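Local coordinates for protein thymidylate synthase (Enterobacteria phage T4, PDB 1TIS) that catalyses the reductive methylation of dUMP to dTMP with methylenetetrahydrofolate as a homodimer, a step in dTTP biosynthesis, at residues A[189-192]-A[193-196]; A[50-53]-A[54-58]; A[110-113]-A[114-118]. All coordinates share one frame; numbering follows the deposited sequence.

Contact 1 of 3, residues A[189-192]-A[193-196]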
loop_
_atom_site.group_PDB
_atom_site.type_symbol
_atom_site.label_atom_id
_atom_site.label_comp_id
_atom_site.label_asym_id
_atom_site.label_seq_id
_atom_site.Cartn_x
_atom_site.Cartn_y
_atom_site.Cartn_z
ATOM N N ALA A 189 11.936 12.868 -3.252
ATOM C CA ALA A 189 12.266 13.443 -4.548
ATOM C C ALA A 189 11.773 12.548 -5.704
ATOM O O ALA A 189 10.947 13.071 -6.461
ATOM C CB ALA A 189 13.800 13.671 -4.643
ATOM N N SER A 190 12.122 11.247 -5.883
ATOM C CA SER A 190 11.669 10.417 -6.996
ATOM C C SER A 190 10.186 10.491 -7.292
ATOM O O SER A 190 9.849 10.811 -8.439
ATOM C CB SER A 190 12.048 8.976 -6.735
ATOM O OG SER A 190 12.922 8.421 -7.726
ATOM N N TYR A 191 9.245 10.280 -6.369
ATOM C CA TYR A 191 7.853 10.423 -6.762
ATOM C C TYR A 191 7.435 11.888 -6.905
ATOM O O TYR A 191 6.529 12.164 -7.693
ATOM C CB TYR A 191 6.971 9.727 -5.764
ATOM C CG TYR A 191 7.062 8.214 -5.869
ATOM C CD1 TYR A 191 6.475 7.520 -6.913
ATOM C CD2 TYR A 191 7.768 7.524 -4.915
ATOM C CE1 TYR A 191 6.615 6.137 -6.997
ATOM C CE2 TYR A 191 7.905 6.143 -5.000
ATOM C CZ TYR A 191 7.332 5.444 -6.039
ATOM O OH TYR A 191 7.538 4.077 -6.103
ATOM N N ALA A 192 8.024 12.880 -6.207
ATOM C CA ALA A 192 7.768 14.313 -6.412
ATOM C C ALA A 192 7.975 14.677 -7.882
ATOM O O ALA A 192 7.142 15.363 -8.502
ATOM C CB ALA A 192 8.738 15.134 -5.608
ATOM N N THR A 193 9.098 14.200 -8.462
ATOM C CA THR A 193 9.391 14.372 -9.871
ATOM C C THR A 193 8.345 13.524 -10.580
ATOM O O THR A 193 7.675 14.137 -11.420
ATOM C CB THR A 193 10.817 13.907 -10.193
ATOM O OG1 THR A 193 11.680 14.534 -9.252
ATOM C CG2 THR A 193 11.305 14.340 -11.562
ATOM N N LEU A 194 8.044 12.237 -10.292
ATOM C CA LEU A 194 6.958 11.515 -10.995
ATOM C C LEU A 194 5.585 12.190 -10.998
ATOM O O LEU A 194 4.864 12.090 -12.001
ATOM C CB LEU A 194 6.685 10.115 -10.433
ATOM C CG LEU A 194 6.837 8.826 -11.289
ATOM C CD1 LEU A 194 5.638 7.942 -10.998
ATOM C CD2 LEU A 194 6.861 9.097 -12.780
ATOM N N VAL A 195 5.138 12.925 -9.969
ATOM C CA VAL A 195 3.841 13.581 -10.080
ATOM C C VAL A 195 4.048 14.811 -10.941
ATOM O O VAL A 195 3.099 15.329 -11.510
ATOM C CB VAL A 195 3.306 13.908 -8.673
ATOM C CG1 VAL A 195 4.238 14.826 -7.993
ATOM C CG2 VAL A 195 1.960 14.615 -8.739
ATOM N N HIS A 196 5.260 15.332 -11.092
ATOM C CA HIS A 196 5.488 16.424 -12.037
ATOM C C HIS A 196 5.381 16.021 -13.506
ATOM O O HIS A 196 4.659 16.621 -14.307
ATOM C CB HIS A 196 6.867 17.038 -11.807
ATOM C CG HIS A 196 6.752 18.114 -10.763
ATOM N ND1 HIS A 196 6.665 17.942 -9.461
ATOM C CD2 HIS A 196 6.660 19.456 -11.050
ATOM C CE1 HIS A 196 6.515 19.126 -8.945
ATOM N NE2 HIS A 196 6.513 20.027 -9.899
#
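With OG1 of T193 anti to its own carbonyl carbon (chi1 -50°), the hydroxyl folds back along helix 184-202 toward the carbonyl of A189, and H196, turned at chi1 -88°, likewise brings its imidazole back to the carbonyl of A192. Both side chains therefore add a second donor to an acceptor already used by the helix. T193 N reaches A189 O at 2.9 Å, while T193 OG1 donates to the same A189 O from 3.2 Å, well above the carbonyl plane. One turn on, ND1 of H196 donates to A192 O at 2.8 Å, coming in from above the carbonyl plane; the oxygen lies in the imidazole plane, at the ring edge. The backbone N of H196 bonds to A192 O as well, at 3.2 Å, from the opposite face of that carbonyl. On another side of the helix Y191 and L194 run alongside each other, CD1 of Y191 lying 4.2 Å from CD1 of L194, and the Y191 ring goes on to stack with W173. The helix is the crossover of a beta-alpha-beta unit between strands 168-179 and 205-219, with helix 53-64 against T193 and L194. The T193 hydroxyl thus finds an acceptor within its own helix, and the bond from ND1 is consistent with a proton on this nitrogen, leaving H196 held at both its backbone and its ring.

Contact 2 of 3, residues A[50-53]-A[54-58]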
loop_
_atom_site.group_PDB
_atom_site.type_symbol
_atom_site.label_atom_id
_atom_site.label_comp_id
_atom_site.label_asym_id
_atom_site.label_seq_id
_atom_site.Cartn_x
_atom_site.Cartn_y
_atom_site.Cartn_z
ATOM N N LEU A 50 22.419 16.604 -1.953
ATOM C CA LEU A 50 21.642 15.443 -2.306
ATOM C C LEU A 50 22.148 14.998 -3.655
ATOM O O LEU A 50 22.218 15.839 -4.562
ATOM C CB LEU A 50 20.197 15.902 -2.331
ATOM C CG LEU A 50 19.091 15.053 -2.891
ATOM C CD1 LEU A 50 18.867 13.775 -2.101
ATOM C CD2 LEU A 50 17.872 15.937 -2.886
ATOM N N ALA A 51 22.604 13.760 -3.815
ATOM C CA ALA A 51 22.995 13.336 -5.137
ATOM C C ALA A 51 21.674 13.086 -5.851
ATOM O O ALA A 51 21.113 12.010 -5.960
ATOM C CB ALA A 51 23.818 12.074 -5.064
ATOM N N TRP A 52 21.144 14.186 -6.346
ATOM C CA TRP A 52 19.847 14.259 -6.929
ATOM C C TRP A 52 19.972 13.854 -8.378
ATOM O O TRP A 52 19.149 13.074 -8.821
ATOM C CB TRP A 52 19.399 15.697 -6.646
ATOM C CG TRP A 52 18.102 16.147 -7.298
ATOM C CD1 TRP A 52 16.821 16.000 -6.785
ATOM C CD2 TRP A 52 18.120 16.730 -8.521
ATOM N NE1 TRP A 52 16.020 16.496 -7.714
ATOM C CE2 TRP A 52 16.760 16.938 -8.763
ATOM C CE3 TRP A 52 19.154 17.062 -9.379
ATOM C CZ2 TRP A 52 16.407 17.522 -9.958
ATOM C CZ3 TRP A 52 18.785 17.639 -10.560
ATOM C CH2 TRP A 52 17.437 17.857 -10.832
ATOM N N LYS A 53 20.938 14.297 -9.180
ATOM C CA LYS A 53 21.184 13.854 -10.579
ATOM C C LYS A 53 21.090 12.325 -10.836
ATOM O O LYS A 53 20.621 11.853 -11.877
ATOM C CB LYS A 53 22.583 14.293 -11.050
ATOM C CG LYS A 53 23.329 15.503 -10.404
ATOM C CD LYS A 53 24.026 15.302 -9.040
ATOM C CE LYS A 53 24.688 13.913 -8.867
ATOM N NZ LYS A 53 25.666 13.565 -9.894
ATOM N N ALA A 54 21.569 11.521 -9.870
ATOM C CA ALA A 54 21.459 10.067 -9.886
ATOM C C ALA A 54 20.100 9.610 -9.393
ATOM O O ALA A 54 19.713 8.467 -9.606
ATOM C CB ALA A 54 22.447 9.392 -8.975
ATOM N N CYS A 55 19.356 10.425 -8.669
ATOM C CA CYS A 55 17.981 10.105 -8.338
ATOM C C CYS A 55 17.051 10.302 -9.550
ATOM O O CYS A 55 16.109 9.527 -9.789
ATOM C CB CYS A 55 17.571 10.977 -7.175
ATOM S SG CYS A 55 15.779 10.898 -7.086
ATOM N N ILE A 56 17.362 11.327 -10.353
ATOM C CA ILE A 56 16.640 11.706 -11.555
ATOM C C ILE A 56 16.896 10.661 -12.619
ATOM O O ILE A 56 16.028 10.349 -13.431
ATOM C CB ILE A 56 17.137 13.126 -11.986
ATOM C CG1 ILE A 56 16.764 14.111 -10.919
ATOM C CG2 ILE A 56 16.513 13.602 -13.265
ATOM C CD1 ILE A 56 15.245 14.175 -10.540
ATOM N N ALA A 57 18.100 10.084 -12.622
ATOM C CA ALA A 57 18.486 9.098 -13.631
ATOM C C ALA A 57 17.989 7.703 -13.408
ATOM O O ALA A 57 17.889 6.916 -14.346
ATOM C CB ALA A 57 19.967 8.923 -13.755
ATOM N N GLU A 58 17.741 7.402 -12.141
ATOM C CA GLU A 58 17.177 6.136 -11.780
ATOM C C GLU A 58 15.730 6.215 -12.184
ATOM O O GLU A 58 15.283 5.265 -12.824
ATOM C CB GLU A 58 17.269 5.906 -10.310
ATOM C CG GLU A 58 16.594 4.615 -9.964
ATOM C CD GLU A 58 16.836 4.238 -8.531
ATOM O OE1 GLU A 58 17.959 3.830 -8.257
ATOM O OE2 GLU A 58 15.929 4.358 -7.706
#
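The first turn of helix 53-64 is the site of this contact, where the loop following strand 33-37 runs into the helix and W52 lies against I56. A methylene of the isoleucine sits on the indole: I56 CG1 is 3.6 Å from the centroid of the six-membered ring of W52 and only 13° off the ring normal, a CH-pi contact over one face. I56 CD1 continues toward the CE2-CZ2 side of the indole, 3.6 Å from W52 CZ2. The indole is brought there by a chi1 of 173°, which sets CG of W52 opposite its backbone N, while CG1 of I56 points back along the chain toward the tryptophan. This is an i to i+4 pairing at a helix start, and the backbone beneath it follows the same spacing: I56 N donates to W52 O at 2.9 Å. A second, weak bond comes to W52 O from C55 N at 2.7 Å, and A57 N makes another weak one to K53 O. Just ahead of the helix, A51 is the centre of an inverse gamma turn. F269 of strand 269-270 packs on both W52 and I56, whereas C55 faces F186 and S190 of helix 184-202. At the far end of the segment OE1 of E58 accepts a hydrogen bond from NE1 of W87, and CB of A57 rests 3.5 Å from K53 O.

Contact 3 of 3, residues A[110-113]-A[114-118]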
loop_
_atom_site.group_PDB
_atom_site.type_symbol
_atom_site.label_atom_id
_atom_site.label_comp_id
_atom_site.label_asym_id
_atom_site.label_seq_id
_atom_site.Cartn_x
_atom_site.Cartn_y
_atom_site.Cartn_z
ATOM N N GLY A 110 11.683 -1.255 -13.099
ATOM C CA GLY A 110 11.417 -0.836 -14.456
ATOM C C GLY A 110 10.619 -1.845 -15.264
ATOM O O GLY A 110 9.551 -1.502 -15.792
ATOM N N LYS A 111 11.106 -3.093 -15.311
ATOM C CA LYS A 111 10.353 -4.138 -15.970
ATOM C C LYS A 111 8.966 -4.269 -15.319
ATOM O O LYS A 111 7.999 -4.104 -16.063
ATOM C CB LYS A 111 11.168 -5.432 -15.912
ATOM C CG LYS A 111 10.498 -6.767 -15.672
ATOM C CD LYS A 111 9.595 -7.359 -16.699
ATOM C CE LYS A 111 8.585 -8.126 -15.850
ATOM N NZ LYS A 111 7.729 -8.996 -16.639
ATOM N N GLN A 112 8.712 -4.422 -14.006
ATOM C CA GLN A 112 7.334 -4.493 -13.506
ATOM C C GLN A 112 6.565 -3.217 -13.799
ATOM O O GLN A 112 5.343 -3.233 -13.664
ATOM C CB GLN A 112 7.228 -4.669 -12.030
ATOM C CG GLN A 112 8.131 -5.775 -11.574
ATOM C CD GLN A 112 7.673 -7.136 -12.007
ATOM O OE1 GLN A 112 6.518 -7.349 -12.357
ATOM N NE2 GLN A 112 8.563 -8.107 -11.973
ATOM N N TRP A 113 7.152 -2.092 -14.219
ATOM C CA TRP A 113 6.333 -0.923 -14.521
ATOM C C TRP A 113 5.845 -1.069 -15.931
ATOM O O TRP A 113 4.662 -0.951 -16.237
ATOM C CB TRP A 113 7.141 0.368 -14.368
ATOM C CG TRP A 113 7.387 0.692 -12.891
ATOM C CD1 TRP A 113 7.048 -0.160 -11.862
ATOM C CD2 TRP A 113 7.966 1.831 -12.419
ATOM N NE1 TRP A 113 7.411 0.432 -10.774
ATOM C CE2 TRP A 113 7.950 1.610 -11.065
ATOM C CE3 TRP A 113 8.475 2.992 -12.940
ATOM C CZ2 TRP A 113 8.440 2.549 -10.205
ATOM C CZ3 TRP A 113 8.965 3.942 -12.081
ATOM C CH2 TRP A 113 8.946 3.720 -10.726
ATOM N N ARG A 114 6.771 -1.501 -16.769
ATOM C CA ARG A 114 6.540 -1.554 -18.184
ATOM C C ARG A 114 6.038 -2.890 -18.641
ATOM O O ARG A 114 5.475 -2.992 -19.711
ATOM C CB ARG A 114 7.845 -1.184 -18.827
ATOM C CG ARG A 114 8.411 0.144 -18.257
ATOM C CD ARG A 114 7.653 1.401 -18.661
ATOM N NE ARG A 114 7.703 1.468 -20.091
ATOM C CZ ARG A 114 6.653 1.795 -20.816
ATOM N NH1 ARG A 114 5.579 2.327 -20.277
ATOM N NH2 ARG A 114 6.707 1.672 -22.129
ATOM N N ASP A 115 6.131 -3.935 -17.847
ATOM C CA ASP A 115 5.821 -5.264 -18.282
ATOM C C ASP A 115 5.309 -6.163 -17.159
ATOM O O ASP A 115 5.764 -7.301 -17.062
ATOM C CB ASP A 115 7.108 -5.770 -18.920
ATOM C CG ASP A 115 7.061 -7.146 -19.577
ATOM O OD1 ASP A 115 5.991 -7.543 -20.050
ATOM O OD2 ASP A 115 8.094 -7.821 -19.624
ATOM N N PHE A 116 4.333 -5.841 -16.314
ATOM C CA PHE A 116 3.922 -6.835 -15.347
ATOM C C PHE A 116 2.917 -7.818 -15.950
ATOM O O PHE A 116 1.685 -7.668 -16.011
ATOM C CB PHE A 116 3.360 -6.136 -14.165
ATOM C CG PHE A 116 3.069 -6.966 -12.916
ATOM C CD1 PHE A 116 2.340 -8.137 -12.937
ATOM C CD2 PHE A 116 3.426 -6.433 -11.702
ATOM C CE1 PHE A 116 1.953 -8.753 -11.776
ATOM C CE2 PHE A 116 3.034 -7.057 -10.537
ATOM C CZ PHE A 116 2.295 -8.212 -10.570
ATOM N N GLY A 117 3.513 -8.898 -16.431
ATOM C CA GLY A 117 2.730 -9.963 -17.010
ATOM C C GLY A 117 2.262 -9.591 -18.410
ATOM O O GLY A 117 1.390 -10.256 -18.974
ATOM N N GLY A 118 2.924 -8.576 -18.998
ATOM C CA GLY A 118 2.579 -8.074 -20.312
ATOM C C GLY A 118 1.732 -6.825 -20.173
ATOM O O GLY A 118 1.501 -6.162 -21.174
#
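A lysine-aspartate salt bridge spaced i to i+4 spans the C-terminal end of the short helix 109-114, where the chain leaves the helix for the loop that leads to helix 121-131. K111 stretches forward to D115, the first residue to depart from helical backbone angles, and its ammonium group meets two acceptors on that one residue, with E147 as a distant, weak second ionic partner. The shorter bond is to the backbone, K111 NZ to D115 O at 2.6 Å; the carboxylate partner, D115 OD2, is 3.2 Å from K111 NZ and weakly bonded. Bends at chi2 and chi3 bring the lysine chain across the aspartate, with CD of K111 3.7 Å from CB of D115. A positive charge beside the carbonyls at a helix end would be expected to offset part of the negative end of the dipole. Beneath the side chains the last helical bonds are made by R114 N to G110 O and by D115 N to K111 O, and the guanidinium of R114 pairs with D120. Q112 is fixed from outside, its OE1 by ND2 of N144 and its NE2 by E147 and the carbonyl of P107. W113 meets F62 edge-to-face, and F116 packs on P145 of the second subunit. The Q112 amide stands nearly upright to the F116 ring, their planes 84° apart, with OE1 of Q112 3.3 Å from CD2 of F116.

How the contacts relate
Along the chain contact 2 comes first, then contact 3, then contact 1. Contacts 1 and 2 are neighbours, their centres about 12 Å apart, because helices 184-202 and 53-64 pack against each other: I56 meets T193, and the sulfur of C55 lies beside the hydroxyl of S190. Contact 3 stands farther out, its centre about 20 Å from that of contact 1 and 22 Å from that of contact 2, and touches neither, although W113 reaches F62 on helix 53-64. Helix 53-64 thus touches both the crossover helix and helix 109-114. Each contact has a side chain within about 9 Å of N187, predicted to bind dUMP.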